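PDB 4MI2: putative enoyl-CoA hydratase/isomerase from Mycobacterium abscessus, which belongs to the enoyl-CoA hydratase/isomerase (crotonase) family and probably isomerises a CoA thioester in phenylacetate degradation. Local coordinates for residues R54-S59 / V105-A110. Sequence-based numbering, arbitrary orientation.
Sequences RAVVMS and VPVVVA
Residues 55-59 and 107-110 run side by side as parallel strands, and the face bearing Val56, Met58, Val107 and Val109 carries most of the side-chain packing between them. Met58 and Val109 lie alongside each other, pointing the same way: Met58 CB rests 3.8 Å from Val109 CG2, the branch anti to the backbone N. Bends at chi2 and chi3 bring Met58 CE back over the neighbouring strand, 4.1 Å from Val109 CG2 and 4.4 Å from Val107 CG1. Val56 and Val107 both hold CG1 anti to the backbone N; Val107 CG2, anti to the carbonyl carbon, comes 4.1 Å from Val56 CB. Before the second strand begins, Val105 crosses Val56 at about a right angle and sets its CG2 3.6 Å from Ala55 N. On the reverse face, with Val57 and Val108, Val57 packs on Asn200 and Ala203 of helix 195-207. Four backbone hydrogen bonds fix the register. Val56 N reaches Pro106 O at 2.9 Å, nearly along the C=O axis; Val56 O receives Val108 N from above its carbonyl plane; Met58 N meets Val108 O in plane, and Ala110 N binds Met58 O. Strand 18-23 flanks the first strand and 128-132 the second, so the pair lies inside the sheet. Helices 71-80 and 87-102 lie in the connection between these adjacent parallel strands, a beta-alpha-beta crossover in the core of the crotonase fold.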
loop_
_atom_site.group_PDB
_atom_site.type_symbol
_atom_site.label_atom_id
_atom_site.label_comp_id
_atom_site.label_asym_id
_atom_site.label_seq_id
_atom_site.Cartn_x
_atom_site.Cartn_y
_atom_site.Cartn_z
ATOM N N ARG B 54 -6.707 28.631 3.870
ATOM C CA ARG B 54 -6.247 27.684 4.900
ATOM C C ARG B 54 -6.842 26.271 4.715
ATOM O O ARG B 54 -6.427 25.307 5.370
ATOM C CB ARG B 54 -6.497 28.245 6.322
ATOM C CG ARG B 54 -6.295 29.763 6.435
ATOM C CD ARG B 54 -5.779 30.364 7.750
ATOM N NE ARG B 54 -5.720 29.507 8.937
ATOM C CZ ARG B 54 -6.172 29.828 10.157
ATOM N NH1 ARG B 54 -6.792 30.984 10.392
ATOM N NH2 ARG B 54 -6.022 28.970 11.166
ATOM N N ALA B 55 -7.808 26.160 3.811
ATOM C CA ALA B 55 -8.361 24.864 3.401
ATOM C C ALA B 55 -9.162 25.052 2.125
ATOM O O ALA B 55 -9.592 26.162 1.811
ATOM C CB ALA B 55 -9.242 24.261 4.493
ATOM N N VAL B 56 -9.362 23.950 1.409
ATOM C CA VAL B 56 -10.089 23.947 0.151
ATOM C C VAL B 56 -11.199 22.902 0.223
ATOM O O VAL B 56 -11.007 21.807 0.763
ATOM C CB VAL B 56 -9.157 23.623 -1.028
ATOM C CG1 VAL B 56 -9.926 23.533 -2.339
ATOM C CG2 VAL B 56 -8.061 24.666 -1.125
ATOM N N VAL B 57 -12.366 23.256 -0.305
ATOM C CA VAL B 57 -13.447 22.301 -0.442
ATOM C C VAL B 57 -13.909 22.279 -1.899
ATOM O O VAL B 57 -14.207 23.314 -2.506
ATOM C CB VAL B 57 -14.605 22.534 0.563
ATOM C CG1 VAL B 57 -15.099 23.970 0.546
ATOM C CG2 VAL B 57 -15.752 21.558 0.309
ATOM N N MET B 58 -13.927 21.074 -2.448
ATOM C CA MET B 58 -14.322 20.823 -3.818
ATOM C C MET B 58 -15.698 20.140 -3.769
ATOM O O MET B 58 -15.882 19.161 -3.047
ATOM C CB MET B 58 -13.257 19.928 -4.464
ATOM C CG MET B 58 -13.022 20.115 -5.952
ATOM S SD MET B 58 -11.298 19.785 -6.440
ATOM C CE MET B 58 -10.998 18.176 -5.688
ATOM N N SER B 59 -16.666 20.689 -4.506
ATOM C CA SER B 59 -18.008 20.120 -4.578
ATOM C C SER B 59 -18.600 20.299 -5.969
ATOM O O SER B 59 -17.942 20.831 -6.861
ATOM C CB SER B 59 -18.917 20.755 -3.512
ATOM O OG SER B 59 -19.035 22.150 -3.705
ATOM N N VAL B 105 -2.328 23.372 1.501
ATOM C CA VAL B 105 -3.255 23.240 2.626
ATOM C C VAL B 105 -4.185 22.051 2.386
ATOM O O VAL B 105 -4.150 21.451 1.307
ATOM C CB VAL B 105 -4.029 24.560 2.884
ATOM C CG1 VAL B 105 -3.047 25.729 2.910
ATOM C CG2 VAL B 105 -5.112 24.803 1.845
ATOM N N PRO B 106 -4.988 21.676 3.399
ATOM C CA PRO B 106 -5.847 20.510 3.241
ATOM C C PRO B 106 -6.954 20.706 2.210
ATOM O O PRO B 106 -7.536 21.773 2.137
ATOM C CB PRO B 106 -6.437 20.318 4.642
ATOM C CG PRO B 106 -5.439 20.948 5.565
ATOM C CD PRO B 106 -4.955 22.141 4.798
ATOM N N VAL B 107 -7.225 19.667 1.423
ATOM C CA VAL B 107 -8.253 19.710 0.375
ATOM C C VAL B 107 -9.268 18.630 0.673
ATOM O O VAL B 107 -8.901 17.470 0.829
ATOM C CB VAL B 107 -7.657 19.448 -1.024
ATOM C CG1 VAL B 107 -8.747 19.472 -2.093
ATOM C CG2 VAL B 107 -6.581 20.468 -1.343
ATOM N N VAL B 108 -10.534 19.030 0.760
ATOM C CA VAL B 108 -11.649 18.145 1.053
ATOM C C VAL B 108 -12.530 18.115 -0.181
ATOM O O VAL B 108 -12.682 19.139 -0.847
ATOM C CB VAL B 108 -12.479 18.684 2.232
ATOM C CG1 VAL B 108 -13.551 17.683 2.656
ATOM C CG2 VAL B 108 -11.573 19.032 3.406
ATOM N N VAL B 109 -13.116 16.952 -0.485
ATOM C CA VAL B 109 -14.037 16.838 -1.612
ATOM C C VAL B 109 -15.332 16.135 -1.196
ATOM O O VAL B 109 -15.317 15.168 -0.429
ATOM C CB VAL B 109 -13.373 16.164 -2.837
ATOM C CG1 VAL B 109 -13.001 14.723 -2.534
ATOM C CG2 VAL B 109 -14.265 16.258 -4.071
ATOM N N ALA B 110 -16.450 16.684 -1.673
ATOM C CA ALA B 110 -17.784 16.140 -1.432
ATOM C C ALA B 110 -18.243 15.469 -2.715
ATOM O O ALA B 110 -18.305 16.118 -3.760
ATOM C CB ALA B 110 -18.754 17.251 -1.049
#